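Local coordinates for FAD:protein FMN transferase (Pseudomonas stutzeri ATCC 14405 = CCUG 16156, PDB 5MGY) that probably transfers the FMN portion of FAD to a threonine of a target protein, releasing AMP, with magnesium as its metal cofactor, at residues D165-R170 with V181-E186; E36-E41 with L174-Y179. One frame throughout, in Å; residues are numbered along the deposited sequence.

In the fold
Both interactions lie within the ApbE family region, on the same side of the chain's centre, with their own centres 11 Å apart. Helix 159-173, its C-terminal turn and the strand 179-183 that follows link them: interaction 1 packs the helix on the strand, and interaction 2 packs the connection between the two against helix 35-53. Along the chain the order is 36-41, 165-170, 174-179, 181-186, so the segments of the two contacts alternate. A salt bridge between Arg170 and Glu41 joins them directly. Together they lay two helices against the antiparallel sheet, with interaction 1 buried nearer the magnesium site and interaction 2 farther out, away from it.

Interaction 1. Residues D165-R170 with V181-E186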
ATOM      1  N   ASP A 165      -6.545  -4.105  -7.086  1.00 30.58           N
ATOM      2  CA  ASP A 165      -7.392  -5.281  -7.008  1.00 29.65           C
ATOM      3  C   ASP A 165      -8.723  -4.936  -7.668  1.00 31.60           C
ATOM      4  O   ASP A 165      -9.182  -5.726  -8.497  1.00 35.66           O
ATOM      5  CB  ASP A 165      -7.590  -5.820  -5.584  1.00 27.75           C
ATOM      6  CG  ASP A 165      -6.354  -6.516  -4.997  1.00 28.21           C
ATOM      7  OD1 ASP A 165      -5.498  -7.049  -5.755  1.00 29.53           O
ATOM      8  OD2 ASP A 165      -6.232  -6.584  -3.729  1.00 27.95           O
ATOM      9  N   LEU A 166      -9.290  -3.762  -7.370  1.00 29.91           N
ATOM     10  CA  LEU A 166     -10.549  -3.358  -8.008  1.00 30.74           C
ATOM     11  C   LEU A 166     -10.452  -3.257  -9.530  1.00 30.46           C
ATOM     12  O   LEU A 166     -11.330  -3.741 -10.233  1.00 31.93           O
ATOM     13  CB  LEU A 166     -11.132  -2.059  -7.420  1.00 29.38           C
ATOM     14  CG  LEU A 166     -11.639  -2.137  -5.959  1.00 30.36           C
ATOM     15  CD1 LEU A 166     -11.934  -0.703  -5.462  1.00 30.53           C
ATOM     16  CD2 LEU A 166     -12.803  -3.134  -5.744  1.00 27.97           C
ATOM     17  N   VAL A 167      -9.391  -2.655 -10.032  1.00 30.95           N
ATOM     18  CA  VAL A 167      -9.203  -2.575 -11.457  1.00 33.62           C
ATOM     19  C   VAL A 167      -9.131  -3.976 -12.058  1.00 35.73           C
ATOM     20  O   VAL A 167      -9.750  -4.240 -13.046  1.00 37.95           O
ATOM     21  CB  VAL A 167      -7.968  -1.742 -11.826  1.00 33.55           C
ATOM     22  CG1 VAL A 167      -7.620  -1.896 -13.308  1.00 33.67           C
ATOM     23  CG2 VAL A 167      -8.244  -0.287 -11.493  1.00 32.95           C
ATOM     24  N   ILE A 168      -8.412  -4.882 -11.428  1.00 39.69           N
ATOM     25  CA  ILE A 168      -8.366  -6.265 -11.909  1.00 40.84           C
ATOM     26  C   ILE A 168      -9.735  -6.987 -11.877  1.00 40.80           C
ATOM     27  O   ILE A 168     -10.043  -7.752 -12.763  1.00 44.73           O
ATOM     28  CB  ILE A 168      -7.272  -7.058 -11.178  1.00 41.10           C
ATOM     29  CG1 ILE A 168      -5.908  -6.557 -11.643  1.00 41.86           C
ATOM     30  CG2 ILE A 168      -7.372  -8.559 -11.451  1.00 40.95           C
ATOM     31  CD1 ILE A 168      -4.725  -7.110 -10.847  1.00 42.56           C
ATOM     32  N   ASP A 169     -10.559  -6.784 -10.878  1.00 42.98           N
ATOM     33  CA  ASP A 169     -11.870  -7.427 -10.907  1.00 46.08           C
ATOM     34  C   ASP A 169     -12.627  -6.988 -12.172  1.00 45.99           C
ATOM     35  O   ASP A 169     -13.316  -7.796 -12.797  1.00 44.25           O
ATOM     36  CB  ASP A 169     -12.681  -7.133  -9.636  1.00 46.35           C
ATOM     37  CG  ASP A 169     -12.053  -7.764  -8.365  1.00 50.83           C
ATOM     38  OD1 ASP A 169     -11.217  -8.695  -8.459  1.00 56.69           O
ATOM     39  OD2 ASP A 169     -12.378  -7.321  -7.234  1.00 53.77           O
ATOM     40  N   ARG A 170     -12.457  -5.720 -12.545  1.00 46.95           N
ATOM     41  CA  ARG A 170     -13.145  -5.144 -13.693  1.00 50.84           C
ATOM     42  C   ARG A 170     -12.656  -5.574 -15.024  1.00 49.60           C
ATOM     43  O   ARG A 170     -13.462  -5.691 -15.931  1.00 52.28           O
ATOM     44  CB  ARG A 170     -13.090  -3.629 -13.702  1.00 54.43           C
ATOM     45  CG  ARG A 170     -14.160  -3.013 -12.820  1.00 62.83           C
ATOM     46  CD  ARG A 170     -15.590  -3.421 -13.173  1.00 66.06           C
ATOM     47  NE  ARG A 170     -16.017  -2.999 -14.517  1.00 67.99           N
ATOM     48  CZ  ARG A 170     -17.134  -3.433 -15.121  1.00 68.81           C
ATOM     49  NH1 ARG A 170     -17.905  -4.341 -14.510  1.00 69.99           N
ATOM     50  NH2 ARG A 170     -17.468  -2.988 -16.343  1.00 62.32           N
ATOM     51  N   VAL A 181      -1.181  -4.389 -14.056  1.00 36.93           N
ATOM     52  CA  VAL A 181      -1.808  -3.131 -13.638  1.00 37.53           C
ATOM     53  C   VAL A 181      -0.918  -2.478 -12.598  1.00 40.60           C
ATOM     54  O   VAL A 181      -0.691  -3.090 -11.597  1.00 41.30           O
ATOM     55  CB  VAL A 181      -3.135  -3.443 -12.970  1.00 35.58           C
ATOM     56  CG1 VAL A 181      -3.842  -2.231 -12.536  1.00 35.95           C
ATOM     57  CG2 VAL A 181      -4.084  -4.001 -13.935  1.00 35.02           C
ATOM     58  N   GLU A 182      -0.444  -1.250 -12.785  1.00 43.21           N
ATOM     59  CA  GLU A 182       0.371  -0.603 -11.763  1.00 45.78           C
ATOM     60  C   GLU A 182      -0.222   0.744 -11.335  1.00 43.68           C
ATOM     61  O   GLU A 182      -0.424   1.597 -12.181  1.00 43.26           O
ATOM     62  CB  GLU A 182       1.810  -0.470 -12.262  1.00 52.96           C
ATOM     63  CG  GLU A 182       2.728   0.499 -11.468  1.00 59.93           C
ATOM     64  CD  GLU A 182       2.808   1.934 -12.069  1.00 71.69           C
ATOM     65  OE1 GLU A 182       2.786   2.953 -11.370  1.00 80.75           O
ATOM     66  OE2 GLU A 182       2.880   2.127 -13.281  1.00 75.43           O
ATOM     67  N   ILE A 183      -0.484   0.939 -10.035  1.00 41.46           N
ATOM     68  CA  ILE A 183      -1.051   2.203  -9.536  1.00 41.67           C
ATOM     69  C   ILE A 183      -0.086   2.696  -8.487  1.00 43.63           C
ATOM     70  O   ILE A 183       0.045   2.066  -7.468  1.00 41.50           O
ATOM     71  CB  ILE A 183      -2.473   2.023  -8.994  1.00 39.70           C
ATOM     72  CG1 ILE A 183      -3.368   1.496 -10.135  1.00 41.46           C
ATOM     73  CG2 ILE A 183      -3.030   3.334  -8.432  1.00 39.18           C
ATOM     74  CD1 ILE A 183      -4.750   1.023  -9.714  1.00 43.35           C
ATOM     75  N   THR A 184       0.630   3.797  -8.775  1.00 49.22           N
ATOM     76  CA  THR A 184       1.605   4.453  -7.836  1.00 46.95           C
ATOM     77  C   THR A 184       2.521   3.469  -7.184  1.00 47.28           C
ATOM     78  O   THR A 184       2.754   3.529  -5.977  1.00 53.72           O
ATOM     79  CB  THR A 184       0.968   5.286  -6.699  1.00 45.30           C
ATOM     80  OG1 THR A 184       0.483   4.434  -5.669  1.00 45.16           O
ATOM     81  CG2 THR A 184      -0.166   6.118  -7.210  1.00 50.82           C
ATOM     82  N   GLY A 185       3.016   2.525  -7.966  1.00 46.33           N
ATOM     83  CA  GLY A 185       4.015   1.596  -7.523  1.00 45.88           C
ATOM     84  C   GLY A 185       3.510   0.237  -7.140  1.00 45.53           C
ATOM     85  O   GLY A 185       4.156  -0.752  -7.448  1.00 48.41           O
ATOM     86  N   GLU A 186       2.365   0.155  -6.484  1.00 43.22           N
ATOM     87  CA  GLU A 186       1.718  -1.147  -6.263  1.00 40.31           C
ATOM     88  C   GLU A 186       1.301  -1.729  -7.609  1.00 37.91           C
ATOM     89  O   GLU A 186       0.865  -1.012  -8.487  1.00 35.83           O
ATOM     90  CB  GLU A 186       0.460  -1.027  -5.359  1.00 39.02           C
ATOM     91  CG  GLU A 186       0.761  -0.968  -3.879  1.00 39.07           C
ATOM     92  CD  GLU A 186       1.607   0.212  -3.482  1.00 41.23           C
ATOM     93  OE1 GLU A 186       1.459   1.266  -4.139  1.00 47.63           O
ATOM     94  OE2 GLU A 186       2.418   0.099  -2.516  1.00 44.66           O
TER
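Val167 reaches from helix 165-170 to two residues of strand 181-183, one with each methyl. Its CG1 meets CG1 of Val181 at 3.9 Å, and its CG2 meets CD1 of Ile183 at 4.1 Å. The fork opens this way because CG1 lies anti to the backbone N (chi1 169°), leaving CG2 beside that N. Val181 is shared in turn: while its CG1 faces Val167, its CG2 touches CG1 of Ile168 at 3.9 Å. Ile168 and Val181 run past each other in opposite directions, whereas Val167 meets both strand residues at a slant. All four side chains are buried, and no hydrogen bond crosses between the segments, so the contact is purely apolar.

Behind this layer, the strand turns back through a type I' beta turn from Ile183 to Glu186, where Ile183 N donates to Glu186 O at 2.8 Å. Its central residues, Thr184 and Gly185, both have positive phi, as this turn requires. On the helix, Asp165 ties it to the start of helix 267-292 through hydrogen bonds to Thr267 and Leu268. Ile183 also packs on Ala163 and Val164, and its side chain is about 8 Å from that of the magnesium ligand Asp271. Helix 159-173 thus covers strand 179-183, which lies between strands 21-28 and 186-190, while Val42 and Ile45 of helix 35-53 pack on Val167.

Interaction 2. Residues E36-E41 with L174-Y179; sequences EVLHGE and LGVQSY. Unlike the reference sequence in segment 36-41: Val37 (reference Met), Gly40 (reference Ser).
Leu38 and Leu174 lie alongside one another, pointing opposite ways, one from helix 36-41 and the other from the residue just beyond the end of helix 159-173. They meet methyl to methyl, CD2 of Leu38 lying 3.5 Å from CD1 of Leu174. Leu174 leaves its backbone pointing at the helix; Leu38 leaves its own to one side, and its methyls close the distance.

Leu38 splits its methyls between two partners: CD1 turns to Val176, whose CG2 is a looser neighbour at 4.4 Å. Glu41, nearly one turn further along the helix, and Leu174 approach each other head-on, with CG of Glu41 4.2 Å from CD1 of Leu174. The chain of Glu41 bends at the second torsion (chi2 -91°), and its carboxylate forms a salt bridge with Arg170 through OE1. Apolar and charged parts of Glu41 therefore both engage the C-terminal part of helix 159-173 and its exit.

What places Leu174 and Val176 is a Schellman motif: Gly175, with phi 91°, is its C-prime residue, and Gly175 N and Val176 N bond back to Lys172 O and Leu171 O. Val176 then leads the chain toward strand 179-183. Leu38 also packs on Leu171, while Tyr26 of strand 21-28 and Pro33 touch both Leu38 and Val176, so the contact sits at the junction where helix 35-53, the end of helix 159-173 and the sheet come together.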
ATOM      1  N   GLU A  36      -9.813   2.445 -24.650  1.00 65.36           N
ATOM      2  CA  GLU A  36     -10.395   3.661 -24.121  1.00 65.24           C
ATOM      3  C   GLU A  36     -11.534   3.334 -23.171  1.00 64.06           C
ATOM      4  O   GLU A  36     -11.831   4.126 -22.299  1.00 61.53           O
ATOM      5  CB  GLU A  36     -10.848   4.604 -25.215  1.00 70.29           C
ATOM      6  CG  GLU A  36      -9.681   5.254 -25.951  1.00 71.89           C
ATOM      7  CD  GLU A  36      -9.057   4.351 -27.043  1.00 75.05           C
ATOM      8  OE1 GLU A  36      -9.599   3.220 -27.356  1.00 72.67           O
ATOM      9  OE2 GLU A  36      -8.004   4.781 -27.577  1.00 66.98           O
ATOM     10  N   VAL A  37     -12.148   2.184 -23.349  1.00 61.97           N
ATOM     11  CA  VAL A  37     -13.174   1.715 -22.452  1.00 60.34           C
ATOM     12  C   VAL A  37     -12.546   1.423 -21.097  1.00 59.59           C
ATOM     13  O   VAL A  37     -13.104   1.795 -20.062  1.00 63.26           O
ATOM     14  CB  VAL A  37     -13.739   0.389 -22.969  1.00 61.50           C
ATOM     15  CG1 VAL A  37     -14.840  -0.157 -22.043  1.00 59.00           C
ATOM     16  CG2 VAL A  37     -14.171   0.544 -24.420  1.00 63.29           C
ATOM     17  N   LEU A  38     -11.410   0.711 -21.105  1.00 53.20           N
ATOM     18  CA  LEU A  38     -10.732   0.391 -19.865  1.00 51.01           C
ATOM     19  C   LEU A  38     -10.159   1.619 -19.203  1.00 52.96           C
ATOM     20  O   LEU A  38     -10.200   1.754 -18.011  1.00 55.16           O
ATOM     21  CB  LEU A  38      -9.623  -0.619 -20.064  1.00 48.04           C
ATOM     22  CG  LEU A  38     -10.118  -1.981 -20.511  1.00 50.61           C
ATOM     23  CD1 LEU A  38      -9.101  -3.047 -20.319  1.00 49.34           C
ATOM     24  CD2 LEU A  38     -11.242  -2.437 -19.694  1.00 50.81           C
ATOM     25  N   HIS A  39      -9.678   2.544 -19.997  1.00 54.69           N
ATOM     26  CA  HIS A  39      -9.152   3.767 -19.468  1.00 54.88           C
ATOM     27  C   HIS A  39     -10.252   4.518 -18.704  1.00 55.14           C
ATOM     28  O   HIS A  39      -9.996   5.028 -17.644  1.00 55.88           O
ATOM     29  CB  HIS A  39      -8.650   4.579 -20.620  1.00 60.18           C
ATOM     30  CG  HIS A  39      -7.690   5.638 -20.248  1.00 63.88           C
ATOM     31  ND1 HIS A  39      -8.030   6.709 -19.449  1.00 70.51           N
ATOM     32  CD2 HIS A  39      -6.407   5.827 -20.618  1.00 65.87           C
ATOM     33  CE1 HIS A  39      -6.987   7.507 -19.321  1.00 70.07           C
ATOM     34  NE2 HIS A  39      -5.986   6.988 -20.017  1.00 70.22           N
ATOM     35  N   GLY A  40     -11.464   4.541 -19.231  1.00 55.83           N
ATOM     36  CA  GLY A  40     -12.602   5.086 -18.519  1.00 59.41           C
ATOM     37  C   GLY A  40     -13.075   4.252 -17.328  1.00 61.98           C
ATOM     38  O   GLY A  40     -13.498   4.837 -16.335  1.00 67.87           O
ATOM     39  N   GLU A  41     -13.038   2.918 -17.412  1.00 58.52           N
ATOM     40  CA  GLU A  41     -13.334   2.071 -16.231  1.00 61.37           C
ATOM     41  C   GLU A  41     -12.318   2.293 -15.058  1.00 54.99           C
ATOM     42  O   GLU A  41     -12.693   2.362 -13.889  1.00 53.41           O
ATOM     43  CB  GLU A  41     -13.388   0.590 -16.634  1.00 65.80           C
ATOM     44  CG  GLU A  41     -14.627   0.200 -17.452  1.00 68.97           C
ATOM     45  CD  GLU A  41     -15.806  -0.281 -16.609  1.00 73.25           C
ATOM     46  OE1 GLU A  41     -15.658  -0.557 -15.391  1.00 83.26           O
ATOM     47  OE2 GLU A  41     -16.889  -0.454 -17.186  1.00 70.20           O
ATOM     48  N   LEU A 174     -14.838  -7.893 -17.621  1.00 50.11           N
ATOM     49  CA  LEU A 174     -14.899  -7.578 -19.039  1.00 51.61           C
ATOM     50  C   LEU A 174     -14.132  -8.555 -19.924  1.00 52.99           C
ATOM     51  O   LEU A 174     -13.814  -8.215 -21.043  1.00 54.92           O
ATOM     52  CB  LEU A 174     -14.344  -6.171 -19.279  1.00 53.03           C
ATOM     53  CG  LEU A 174     -15.113  -5.018 -18.656  1.00 57.66           C
ATOM     54  CD1 LEU A 174     -14.436  -3.705 -18.986  1.00 58.06           C
ATOM     55  CD2 LEU A 174     -16.548  -4.961 -19.134  1.00 60.82           C
ATOM     56  N   GLY A 175     -13.824  -9.759 -19.454  1.00 56.79           N
ATOM     57  CA  GLY A 175     -13.227 -10.798 -20.328  1.00 59.62           C
ATOM     58  C   GLY A 175     -11.715 -10.898 -20.440  1.00 58.55           C
ATOM     59  O   GLY A 175     -11.252 -11.899 -20.973  1.00 65.74           O
ATOM     60  N   VAL A 176     -10.959  -9.917 -19.915  1.00 52.84           N
ATOM     61  CA  VAL A 176      -9.475  -9.868 -20.045  1.00 47.58           C
ATOM     62  C   VAL A 176      -8.825 -10.953 -19.189  1.00 42.99           C
ATOM     63  O   VAL A 176      -9.228 -11.224 -18.076  1.00 39.71           O
ATOM     64  CB  VAL A 176      -8.931  -8.470 -19.652  1.00 49.15           C
ATOM     65  CG1 VAL A 176      -7.415  -8.381 -19.743  1.00 49.10           C
ATOM     66  CG2 VAL A 176      -9.561  -7.374 -20.501  1.00 50.23           C
ATOM     67  N   GLN A 177      -7.823 -11.592 -19.740  1.00 42.95           N
ATOM     68  CA  GLN A 177      -7.184 -12.687 -19.038  1.00 46.22           C
ATOM     69  C   GLN A 177      -5.766 -12.385 -18.631  1.00 42.89           C
ATOM     70  O   GLN A 177      -5.325 -12.868 -17.609  1.00 39.95           O
ATOM     71  CB  GLN A 177      -7.215 -13.958 -19.887  1.00 48.44           C
ATOM     72  CG  GLN A 177      -8.507 -14.732 -19.719  1.00 54.31           C
ATOM     73  CD  GLN A 177      -8.562 -15.926 -20.669  1.00 63.14           C
ATOM     74  OE1 GLN A 177      -8.549 -17.107 -20.264  1.00 70.99           O
ATOM     75  NE2 GLN A 177      -8.620 -15.623 -21.953  1.00 65.49           N
ATOM     76  N   SER A 178      -5.064 -11.606 -19.437  1.00 40.10           N
ATOM     77  CA  SER A 178      -3.687 -11.359 -19.195  1.00 38.43           C
ATOM     78  C   SER A 178      -3.482  -9.857 -19.121  1.00 39.80           C
ATOM     79  O   SER A 178      -3.950  -9.133 -19.992  1.00 39.00           O
ATOM     80  CB  SER A 178      -2.891 -12.011 -20.280  1.00 35.93           C
ATOM     81  OG  SER A 178      -1.586 -11.575 -20.149  1.00 39.18           O
ATOM     82  N   TYR A 179      -2.776  -9.400 -18.084  1.00 42.56           N
ATOM     83  CA  TYR A 179      -2.690  -7.955 -17.737  1.00 44.47           C
ATOM     84  C   TYR A 179      -1.552  -7.662 -16.721  1.00 46.77           C
ATOM     85  O   TYR A 179      -1.107  -8.567 -16.001  1.00 50.02           O
ATOM     86  CB  TYR A 179      -4.032  -7.472 -17.156  1.00 42.97           C
ATOM     87  CG  TYR A 179      -4.424  -8.274 -15.987  1.00 43.02           C
ATOM     88  CD1 TYR A 179      -3.852  -8.026 -14.767  1.00 45.67           C
ATOM     89  CD2 TYR A 179      -5.334  -9.329 -16.094  1.00 46.09           C
ATOM     90  CE1 TYR A 179      -4.146  -8.810 -13.650  1.00 50.04           C
ATOM     91  CE2 TYR A 179      -5.660 -10.122 -14.976  1.00 48.25           C
ATOM     92  CZ  TYR A 179      -5.047  -9.858 -13.738  1.00 50.87           C
ATOM     93  OH  TYR A 179      -5.289 -10.608 -12.569  1.00 56.56           O
TER